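Long-range contact in CELL WALL surface anchor family protein (Streptococcus pneumoniae, PDB 2WW8), which sits on the pneumococcal pilus as its adhesin and probably mediates attachment of the bacterium to host cells: residues A[201-214]-A[668-682]. Sequence-based numbering, arbitrary orientation.
Sequences DNQYGIELTVSGKT and LGTDEKVTLTYNVRL
Ile206 lies over one face of the Tyr678 ring, its CB 3.9 Å from the ring centroid and 20° off the normal, which meets the definition of a CH-pi contact. Followed outward, Ile206 CG1, anti to the carbonyl carbon (chi1 -55°), passes the ring at CE2 and reaches Val680 CG1 at 4.0 Å, while the other branch, CG2, ends 3.7 Å from Tyr678 OH. That hydroxyl is hydrogen-bonded to Asp600, and Leu208 CD1 approaches the ring obliquely at CE1. The side chains of Ile206, Leu208, Tyr678 and Val680 share one sheet face; Leu208 and Val210 there also touch strand 593-601.

The backbones form an antiparallel ladder, with paired bonds at Tyr204-Val680, Ile206-Tyr678, Leu208-Leu676 and Val210-Val674. Residues 668-682 fall within the Ig-like family region, and the ladder joins strand 203-211 to strand 673-682 across 453 intervening residues, which include the parallel sheet with strands 225-232 and 379-386. On the other face Glu207 CG packs on Thr675 CG2, its carboxylate being bridged to Arg192.

At one end the extended Arg681 points NH2 at Asp201 OD1 (3.0 Å), a salt bridge in the guanidinium plane but 31° out of the carboxylate plane; the NE bond to OD2 is weak. At the other, Thr214 N donates to Thr670 OG1 (2.7 Å) and Thr670 N to Thr214 OG1 (3.0 Å), a reciprocal pair made by the second residue of the type II turn from Gly669 to Glu672.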
# COMPACT_ATOMS: atom_id res chain seq x y z
N ASP A 201 -14.43 -20.20 6.50
CA ASP A 201 -13.70 -20.68 7.66
C ASP A 201 -12.93 -19.60 8.46
O ASP A 201 -12.14 -19.89 9.37
CB ASP A 201 -12.81 -21.81 7.17
CG ASP A 201 -12.21 -22.60 8.30
OD1 ASP A 201 -13.00 -23.01 9.18
OD2 ASP A 201 -10.97 -22.80 8.29
N ASN A 202 -13.16 -18.33 8.12
CA ASN A 202 -12.55 -17.21 8.84
C ASN A 202 -11.02 -17.16 8.91
O ASN A 202 -10.46 -16.89 9.99
CB ASN A 202 -13.10 -17.17 10.26
CG ASN A 202 -14.62 -17.12 10.27
OD1 ASN A 202 -15.22 -16.28 9.58
ND2 ASN A 202 -15.25 -18.02 11.02
N GLN A 203 -10.38 -17.39 7.77
CA GLN A 203 -8.93 -17.54 7.63
C GLN A 203 -8.46 -16.39 6.78
O GLN A 203 -9.00 -16.16 5.69
CB GLN A 203 -8.60 -18.84 6.90
CG GLN A 203 -8.68 -20.05 7.80
CD GLN A 203 -8.21 -21.32 7.12
OE1 GLN A 203 -7.27 -21.29 6.33
NE2 GLN A 203 -8.88 -22.44 7.39
N TYR A 204 -7.47 -15.66 7.30
CA TYR A 204 -6.96 -14.46 6.62
C TYR A 204 -5.45 -14.41 6.68
O TYR A 204 -4.81 -14.90 7.64
CB TYR A 204 -7.47 -13.22 7.36
CG TYR A 204 -9.00 -13.13 7.42
CD1 TYR A 204 -9.72 -13.81 8.39
CD2 TYR A 204 -9.69 -12.40 6.47
CE1 TYR A 204 -11.13 -13.73 8.44
CE2 TYR A 204 -11.07 -12.30 6.51
CZ TYR A 204 -11.78 -12.96 7.48
OH TYR A 204 -13.18 -12.84 7.47
N GLY A 205 -4.90 -13.76 5.66
CA GLY A 205 -3.49 -13.40 5.70
C GLY A 205 -3.25 -11.99 6.22
O GLY A 205 -3.98 -11.07 5.81
N ILE A 206 -2.23 -11.83 7.07
CA ILE A 206 -1.91 -10.57 7.70
C ILE A 206 -0.53 -10.15 7.18
O ILE A 206 0.37 -10.98 7.07
CB ILE A 206 -1.81 -10.71 9.24
CG1 ILE A 206 -3.10 -11.32 9.82
CG2 ILE A 206 -1.69 -9.33 9.84
CD1 ILE A 206 -4.31 -10.48 9.57
N GLU A 207 -0.38 -8.86 6.91
CA GLU A 207 0.88 -8.27 6.46
C GLU A 207 1.23 -7.06 7.32
O GLU A 207 0.38 -6.18 7.50
CB GLU A 207 0.70 -7.81 5.00
CG GLU A 207 1.90 -7.01 4.42
CD GLU A 207 1.42 -6.16 3.25
OE1 GLU A 207 0.94 -4.99 3.46
OE2 GLU A 207 1.53 -6.72 2.14
N LEU A 208 2.49 -6.97 7.76
CA LEU A 208 3.11 -5.85 8.50
C LEU A 208 4.31 -5.43 7.66
O LEU A 208 5.00 -6.30 7.13
CB LEU A 208 3.61 -6.28 9.89
CG LEU A 208 2.56 -6.39 11.01
CD1 LEU A 208 1.62 -7.57 10.80
CD2 LEU A 208 3.28 -6.44 12.37
N THR A 209 4.50 -4.12 7.53
CA THR A 209 5.70 -3.61 6.90
C THR A 209 6.29 -2.50 7.78
O THR A 209 5.57 -1.90 8.58
CB THR A 209 5.48 -3.07 5.48
OG1 THR A 209 4.84 -1.79 5.51
CG2 THR A 209 4.70 -4.03 4.58
N VAL A 210 7.60 -2.26 7.61
CA VAL A 210 8.31 -1.21 8.32
C VAL A 210 9.34 -0.69 7.32
O VAL A 210 10.00 -1.47 6.65
CB VAL A 210 9.03 -1.73 9.58
CG1 VAL A 210 9.82 -0.58 10.20
CG2 VAL A 210 7.99 -2.23 10.62
N SER A 211 9.43 0.62 7.20
CA SER A 211 10.45 1.24 6.35
C SER A 211 11.12 2.31 7.19
O SER A 211 10.49 2.94 8.06
CB SER A 211 9.79 1.83 5.11
OG SER A 211 9.28 3.10 5.44
N GLY A 212 12.43 2.47 6.98
CA GLY A 212 13.23 3.37 7.81
C GLY A 212 13.50 4.74 7.19
O GLY A 212 12.95 5.14 6.13
N LYS A 213 14.41 5.45 7.85
CA LYS A 213 14.80 6.77 7.41
C LYS A 213 16.31 6.94 7.68
O LYS A 213 16.81 6.57 8.75
CB LYS A 213 13.99 7.85 8.15
CG LYS A 213 14.32 9.29 7.72
CD LYS A 213 13.39 10.33 8.35
CE LYS A 213 11.90 10.10 8.02
NZ LYS A 213 10.99 11.09 8.73
N THR A 214 17.02 7.51 6.72
CA THR A 214 18.40 7.88 6.94
C THR A 214 18.47 9.36 7.39
O THR A 214 17.97 10.24 6.70
CB THR A 214 19.26 7.62 5.63
OG1 THR A 214 19.15 6.23 5.28
CG2 THR A 214 20.73 7.95 5.90
N LEU A 668 17.15 -0.34 9.33
CA LEU A 668 16.56 0.25 8.12
C LEU A 668 16.73 1.76 8.07
O LEU A 668 16.45 2.49 9.07
CB LEU A 668 15.06 -0.06 8.06
CG LEU A 668 14.76 -1.56 8.13
CD1 LEU A 668 13.33 -1.79 8.59
CD2 LEU A 668 15.06 -2.24 6.78
N GLY A 669 17.21 2.17 6.89
CA GLY A 669 17.28 3.56 6.49
C GLY A 669 16.25 3.88 5.43
O GLY A 669 15.26 3.18 5.23
N THR A 670 16.48 5.00 4.76
CA THR A 670 15.54 5.50 3.76
C THR A 670 15.40 4.47 2.64
O THR A 670 16.41 3.92 2.22
CB THR A 670 16.13 6.84 3.22
OG1 THR A 670 15.95 7.86 4.22
CG2 THR A 670 15.47 7.26 1.91
N ASP A 671 14.20 4.19 2.16
CA ASP A 671 13.95 3.24 1.08
C ASP A 671 14.32 1.79 1.43
O ASP A 671 14.48 1.00 0.52
CB ASP A 671 14.59 3.64 -0.27
CG ASP A 671 13.95 4.93 -0.86
OD1 ASP A 671 12.71 5.11 -0.76
OD2 ASP A 671 14.67 5.80 -1.42
N GLU A 672 14.42 1.45 2.72
CA GLU A 672 14.68 0.09 3.15
C GLU A 672 13.44 -0.34 3.86
O GLU A 672 13.03 0.28 4.86
CB GLU A 672 15.91 0.02 4.09
CG GLU A 672 17.16 0.47 3.30
CD GLU A 672 18.50 0.36 4.00
OE1 GLU A 672 18.62 0.53 5.26
OE2 GLU A 672 19.49 0.13 3.24
N LYS A 673 12.86 -1.44 3.39
CA LYS A 673 11.56 -1.83 3.89
C LYS A 673 11.47 -3.34 4.09
O LYS A 673 11.92 -4.10 3.24
CB LYS A 673 10.53 -1.34 2.92
CG LYS A 673 9.05 -1.70 3.28
CD LYS A 673 8.24 -1.02 2.14
CE LYS A 673 6.72 -1.01 2.38
NZ LYS A 673 5.91 -1.05 1.08
N VAL A 674 10.92 -3.77 5.22
CA VAL A 674 10.78 -5.22 5.51
C VAL A 674 9.28 -5.52 5.57
O VAL A 674 8.52 -4.63 6.01
CB VAL A 674 11.36 -5.48 6.91
CG1 VAL A 674 11.06 -6.88 7.42
CG2 VAL A 674 12.89 -5.33 6.77
N THR A 675 8.90 -6.73 5.14
CA THR A 675 7.51 -7.24 5.13
C THR A 675 7.40 -8.58 5.86
O THR A 675 8.18 -9.51 5.60
CB THR A 675 7.03 -7.44 3.68
OG1 THR A 675 7.21 -6.20 2.97
CG2 THR A 675 5.54 -7.88 3.57
N LEU A 676 6.45 -8.66 6.79
CA LEU A 676 6.18 -9.90 7.48
C LEU A 676 4.77 -10.35 7.06
O LEU A 676 3.84 -9.55 7.04
CB LEU A 676 6.18 -9.69 8.99
CG LEU A 676 5.60 -10.83 9.84
CD1 LEU A 676 6.50 -12.05 9.90
CD2 LEU A 676 5.34 -10.38 11.29
N THR A 677 4.58 -11.62 6.68
CA THR A 677 3.20 -12.10 6.49
C THR A 677 2.96 -13.35 7.32
O THR A 677 3.94 -14.04 7.65
CB THR A 677 2.83 -12.41 5.03
OG1 THR A 677 3.59 -13.54 4.60
CG2 THR A 677 3.01 -11.24 4.06
N TYR A 678 1.70 -13.63 7.70
CA TYR A 678 1.37 -14.85 8.40
C TYR A 678 -0.15 -14.98 8.29
O TYR A 678 -0.85 -14.09 7.83
CB TYR A 678 1.87 -14.87 9.88
CG TYR A 678 1.35 -13.71 10.71
CD1 TYR A 678 2.04 -12.47 10.77
CD2 TYR A 678 0.12 -13.80 11.37
CE1 TYR A 678 1.53 -11.39 11.52
CE2 TYR A 678 -0.38 -12.74 12.15
CZ TYR A 678 0.31 -11.54 12.20
OH TYR A 678 -0.21 -10.50 12.97
N ASN A 679 -0.69 -16.11 8.73
CA ASN A 679 -2.10 -16.40 8.57
C ASN A 679 -2.71 -16.54 9.94
O ASN A 679 -2.03 -17.01 10.85
CB ASN A 679 -2.28 -17.68 7.75
CG ASN A 679 -1.81 -17.50 6.31
OD1 ASN A 679 -2.13 -16.49 5.63
ND2 ASN A 679 -1.06 -18.47 5.81
N VAL A 680 -3.97 -16.09 10.05
CA VAL A 680 -4.76 -16.25 11.28
C VAL A 680 -6.14 -16.79 10.95
O VAL A 680 -6.61 -16.74 9.81
CB VAL A 680 -4.94 -14.97 12.11
CG1 VAL A 680 -3.55 -14.31 12.43
CG2 VAL A 680 -5.86 -13.99 11.33
N ARG A 681 -6.78 -17.26 12.01
CA ARG A 681 -8.11 -17.77 11.96
C ARG A 681 -8.86 -17.29 13.22
O ARG A 681 -8.36 -17.39 14.36
CB ARG A 681 -8.04 -19.31 11.95
CG ARG A 681 -9.42 -19.98 11.72
CD ARG A 681 -9.29 -21.50 11.77
NE ARG A 681 -10.60 -22.10 11.50
CZ ARG A 681 -11.43 -22.53 12.45
NH1 ARG A 681 -11.11 -22.42 13.73
NH2 ARG A 681 -12.60 -23.06 12.11
N LEU A 682 -10.09 -16.84 12.99
CA LEU A 682 -11.00 -16.64 14.11
C LEU A 682 -11.26 -17.94 14.89
O LEU A 682 -11.60 -18.98 14.33
CB LEU A 682 -12.31 -16.02 13.61
CG LEU A 682 -13.34 -15.64 14.67
CD1 LEU A 682 -12.81 -14.63 15.69
CD2 LEU A 682 -14.58 -15.10 13.94
O HOH W 1 -13.46 -19.83 12.29
O HOH W 2 11.66 4.75 3.96
O HOH W 3 16.93 10.33 3.98